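Atu0111 protein (Agrobacterium tumefaciens, PDB 2FSQ) is of unknown function but carries a DUF1868 domain of the 2H clan, and is therefore probably related to the 2H phosphoesterases. Local coordinates at residues D108-I111 with D112-T115; S188-E191 with P192-P196. All blocks are in the same frame, centred on the assembly; numbering follows the deposited sequence.

Contact 1 of 2, residues D108-I111 with D112-T115; sequences DTPI and DAVT
Thr-109 and Pro-110 meet Ala-113 and Val-114 where a loop enters helix 111-121, with Pro-110 at the N-cap. The first regular bond of the helix is made by the carbonyl of this N-cap residue. Pro-110 O accepts the amide of Val-114 at N–O 3.2 Å in the carbonyl plane, with an N-H...O angle of 155°. The same oxygen takes a second bond from Ala-113 N, weak and strongly bent. The next acceptor, Ile-111 O, receives the Thr-115 amide almost straight, at N–O 3.0 Å and 166°. Thr-115 OG1 also lies 3.2 Å from Ile-111 O, but its proton has another acceptor within reach and the choice is not settled. The hydroxyl oxygen itself is satisfied by a bond with Asn-43 ND2.

The apolar part is a methyl contact between the residue before the N-cap and the fourth helical position, the spacing of a hydrophobic staple. With chi1 at -58°, Thr-109 turns CG2 to the helix, where it touches Val-114 CG2 at 3.6 Å and Ala-113 CB at 3.7 Å, the Thr-109 and Val-114 side chains crossing at a slant. The same torsion leaves Thr-109 OG1 to bond Pro-106 O in the loop, while Arg-96 NH1 donates to Thr-109 O. Val-114 continues the apolar patch onto Trp-101 and Leu-105. Pro-110 adds only a looser approach, CD to Ala-113 CB at 4.4 Å. Val-114 CG2 also sits 3.6 Å from Pro-110 O, the carbonyl oxygen that accepts two amides, one of them weakly.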
loop_
_atom_site.group_PDB
_atom_site.type_symbol
_atom_site.label_atom_id
_atom_site.label_comp_id
_atom_site.label_asym_id
_atom_site.label_seq_id
_atom_site.Cartn_x
_atom_site.Cartn_y
_atom_site.Cartn_z
ATOM N N ASP A 108 5.093 -24.339 -0.510
ATOM C CA ASP A 108 3.681 -24.729 -0.580
ATOM C C ASP A 108 2.980 -24.735 0.780
ATOM O O ASP A 108 1.872 -25.255 0.910
ATOM C CB ASP A 108 3.495 -26.071 -1.328
ATOM C CG ASP A 108 4.256 -27.216 -0.698
ATOM O OD1 ASP A 108 5.074 -26.989 0.227
ATOM O OD2 ASP A 108 4.043 -28.373 -1.158
ATOM N N THR A 109 3.603 -24.131 1.789
ATOM C CA THR A 109 2.987 -24.017 3.120
ATOM C C THR A 109 1.690 -23.230 2.995
ATOM O O THR A 109 1.682 -22.156 2.370
ATOM C CB THR A 109 3.911 -23.285 4.109
ATOM O OG1 THR A 109 5.152 -23.989 4.199
ATOM C CG2 THR A 109 3.268 -23.158 5.511
ATOM N N PRO A 110 0.585 -23.749 3.570
ATOM C CA PRO A 110 -0.653 -22.963 3.568
ATOM C C PRO A 110 -0.443 -21.582 4.193
ATOM O O PRO A 110 0.300 -21.446 5.172
ATOM C CB PRO A 110 -1.595 -23.798 4.432
ATOM C CG PRO A 110 -1.085 -25.214 4.236
ATOM C CD PRO A 110 0.398 -25.057 4.240
ATOM N N ILE A 111 -1.066 -20.565 3.599
ATOM C CA ILE A 111 -0.954 -19.202 4.112
ATOM C C ILE A 111 -1.248 -19.128 5.624
ATOM O O ILE A 111 -0.502 -18.499 6.363
ATOM C CB ILE A 111 -1.831 -18.205 3.292
ATOM C CG1 ILE A 111 -1.387 -18.156 1.822
ATOM C CG2 ILE A 111 -1.783 -16.792 3.903
ATOM C CD1 ILE A 111 0.046 -17.687 1.598
ATOM N N ASP A 112 -2.280 -19.832 6.097
ATOM C CA ASP A 112 -2.597 -19.785 7.534
ATOM C C ASP A 112 -1.486 -20.314 8.444
ATOM O O ASP A 112 -1.300 -19.808 9.560
ATOM C CB ASP A 112 -3.905 -20.517 7.840
ATOM C CG ASP A 112 -5.136 -19.708 7.475
ATOM O OD1 ASP A 112 -5.019 -18.510 7.090
ATOM O OD2 ASP A 112 -6.246 -20.276 7.596
ATOM N N ALA A 113 -0.757 -21.339 7.989
ATOM C CA ALA A 113 0.389 -21.838 8.745
ATOM C C ALA A 113 1.552 -20.846 8.765
ATOM O O ALA A 113 2.273 -20.739 9.747
ATOM C CB ALA A 113 0.833 -23.231 8.243
ATOM N N VAL A 114 1.736 -20.093 7.680
ATOM C CA VAL A 114 2.761 -19.053 7.703
ATOM C C VAL A 114 2.373 -17.953 8.716
ATOM O O VAL A 114 3.214 -17.466 9.475
ATOM C CB VAL A 114 3.018 -18.436 6.304
ATOM C CG1 VAL A 114 4.178 -17.472 6.388
ATOM C CG2 VAL A 114 3.314 -19.534 5.254
ATOM N N THR A 115 1.097 -17.579 8.710
ATOM C CA THR A 115 0.560 -16.608 9.659
ATOM C C THR A 115 0.830 -17.048 11.112
ATOM O O THR A 115 1.301 -16.244 11.925
ATOM C CB THR A 115 -0.926 -16.343 9.385
ATOM O OG1 THR A 115 -1.072 -15.792 8.066
ATOM C CG2 THR A 115 -1.506 -15.370 10.412
#

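Contact 2 of 2, residues S188-E191 with P192-P196; sequences SWFE and PECLP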
loop_
_atom_site.group_PDB
_atom_site.type_symbol
_atom_site.label_atom_id
_atom_site.label_comp_id
_atom_site.label_asym_id
_atom_site.label_seq_id
_atom_site.Cartn_x
_atom_site.Cartn_y
_atom_site.Cartn_z
ATOM N N SER A 188 -6.985 -0.915 -16.513
ATOM C CA SER A 188 -6.567 -0.749 -17.910
ATOM C C SER A 188 -5.817 0.554 -18.055
ATOM O O SER A 188 -6.132 1.518 -17.363
ATOM C CB SER A 188 -7.751 -0.799 -18.885
ATOM O OG SER A 188 -8.727 0.196 -18.605
ATOM N N TRP A 189 -4.806 0.564 -18.920
ATOM C CA TRP A 189 -3.937 1.733 -19.061
ATOM C C TRP A 189 -4.711 2.925 -19.617
ATOM O O TRP A 189 -5.705 2.759 -20.324
ATOM C CB TRP A 189 -2.708 1.392 -19.928
ATOM C CG TRP A 189 -1.912 0.202 -19.417
ATOM C CD1 TRP A 189 -1.701 -0.985 -20.078
ATOM C CD2 TRP A 189 -1.245 0.080 -18.156
ATOM N NE1 TRP A 189 -0.942 -1.831 -19.303
ATOM C CE2 TRP A 189 -0.633 -1.205 -18.126
ATOM C CE3 TRP A 189 -1.064 0.937 -17.063
ATOM C CZ2 TRP A 189 0.109 -1.659 -17.028
ATOM C CZ3 TRP A 189 -0.322 0.483 -15.967
ATOM C CH2 TRP A 189 0.263 -0.806 -15.966
ATOM N N PHE A 190 -4.264 4.128 -19.262
ATOM C CA PHE A 190 -4.954 5.360 -19.653
ATOM C C PHE A 190 -4.498 5.830 -21.022
ATOM O O PHE A 190 -3.302 5.817 -21.318
ATOM C CB PHE A 190 -4.642 6.495 -18.658
ATOM C CG PHE A 190 -5.382 6.416 -17.345
ATOM C CD1 PHE A 190 -5.893 5.215 -16.843
ATOM C CD2 PHE A 190 -5.507 7.566 -16.569
ATOM C CE1 PHE A 190 -6.544 5.184 -15.612
ATOM C CE2 PHE A 190 -6.150 7.543 -15.352
ATOM C CZ PHE A 190 -6.672 6.342 -14.865
ATOM N N GLU A 191 -5.449 6.257 -21.850
ATOM C CA GLU A 191 -5.115 6.932 -23.104
ATOM C C GLU A 191 -4.373 8.226 -22.788
ATOM O O GLU A 191 -4.723 8.919 -21.825
ATOM C CB GLU A 191 -6.368 7.222 -23.932
ATOM C CG GLU A 191 -7.088 5.974 -24.470
ATOM C CD GLU A 191 -6.310 5.225 -25.559
ATOM O OE1 GLU A 191 -5.332 5.773 -26.120
ATOM O OE2 GLU A 191 -6.690 4.070 -25.869
ATOM N N PRO A 192 -3.326 8.551 -23.570
ATOM C CA PRO A 192 -2.544 9.756 -23.237
ATOM C C PRO A 192 -3.323 11.085 -23.216
ATOM O O PRO A 192 -2.941 12.006 -22.490
ATOM C CB PRO A 192 -1.448 9.787 -24.316
ATOM C CG PRO A 192 -1.863 8.820 -25.345
ATOM C CD PRO A 192 -2.778 7.833 -24.739
ATOM N N GLU A 193 -4.410 11.191 -23.978
ATOM C CA GLU A 193 -5.111 12.475 -24.103
ATOM C C GLU A 193 -5.748 12.997 -22.802
ATOM O O GLU A 193 -5.970 14.205 -22.656
ATOM C CB GLU A 193 -6.133 12.444 -25.246
ATOM C CG GLU A 193 -5.510 12.369 -26.650
ATOM C CD GLU A 193 -5.067 10.965 -27.065
ATOM O OE1 GLU A 193 -5.419 9.973 -26.386
ATOM O OE2 GLU A 193 -4.363 10.857 -28.094
ATOM N N CYS A 194 -6.026 12.102 -21.853
ATOM C CA CYS A 194 -6.600 12.522 -20.572
ATOM C C CYS A 194 -5.564 12.871 -19.511
ATOM O O CYS A 194 -5.926 13.311 -18.417
ATOM C CB CYS A 194 -7.500 11.424 -19.999
ATOM S SG CYS A 194 -6.650 9.990 -19.265
ATOM N N LEU A 195 -4.292 12.652 -19.820
ATOM C CA LEU A 195 -3.244 12.822 -18.811
ATOM C C LEU A 195 -3.050 14.259 -18.325
ATOM O O LEU A 195 -2.869 14.459 -17.127
ATOM C CB LEU A 195 -1.932 12.162 -19.251
ATOM C CG LEU A 195 -2.048 10.654 -19.497
ATOM C CD1 LEU A 195 -0.693 10.090 -19.923
ATOM C CD2 LEU A 195 -2.589 9.902 -18.280
ATOM N N PRO A 196 -3.045 15.257 -19.234
ATOM C CA PRO A 196 -2.904 16.620 -18.695
ATOM C C PRO A 196 -4.001 16.998 -17.689
ATOM O O PRO A 196 -3.726 17.669 -16.686
ATOM C CB PRO A 196 -2.966 17.502 -19.954
ATOM C CG PRO A 196 -2.421 16.597 -21.054
ATOM C CD PRO A 196 -3.045 15.249 -20.713
#
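Phe-190, Cys-194 and Leu-195 make the apolar side of this turn. Leu-195 CD2 lies at the edge of the phenyl ring near its plane, 4.0 Å from Phe-190 CB, and the two side chains cross. The sulfur of Cys-194 comes in obliquely, neither over the face nor at the edge: SG is 3.8 Å from Phe-190 CD2, and its line to the ring centroid runs 56° off the normal, a Cys sulfur-aromatic contact. A chi1 of 75° places SG between the cysteine's own backbone N and carbonyl carbon, swung back toward the loop. Trp-198 meets the same ring edge-to-face, and the Phe-190 side chain also packs on Ile-15.

Backbone bonding is that of a 3-10 turn, residues 192-194, through which the loop after strand 184-186 runs into helix 195-212. Glu-191 O accepts a long, weak bond from Cys-194 N at 3.4 Å, and one residue on, Pro-192 O takes Leu-195 N at 3.1 Å, again three residues apart.

The acidic side chains lie on the exposed side. Glu-191 runs alongside the Pro-192 ring and bends at chi2 (-69°), which brings OE1 to 3.6 Å from Pro-192 CD. In the conformer described, Glu-193 OE1 stands 4.2 Å from Glu-191 OE1, a like-charge approach that is doubtful because Glu-193 has two conformers.

In the fold
Contacts 1 and 2 lie on opposite sides of the chain's centre, about 40 Å apart between centres, and share no element: contact 1 opens helix 111-121, contact 2 leads into helix 195-212. Both are partly buried, with one side packed inward and the other exposed. In contact 1 the buried residues, Val-114 and Thr-115, face a loop and strand 222-226 of the four-stranded sheet, and regular helical bonding dominates. In contact 2 they are Phe-190, Cys-194 and Leu-195, an aromatic ring and a sulfur among them; its backbone bonding follows a 3-10 pattern, and its inner side packs partly against the N-terminal region near Ile-15. Exposed acidic side chains border this second turn.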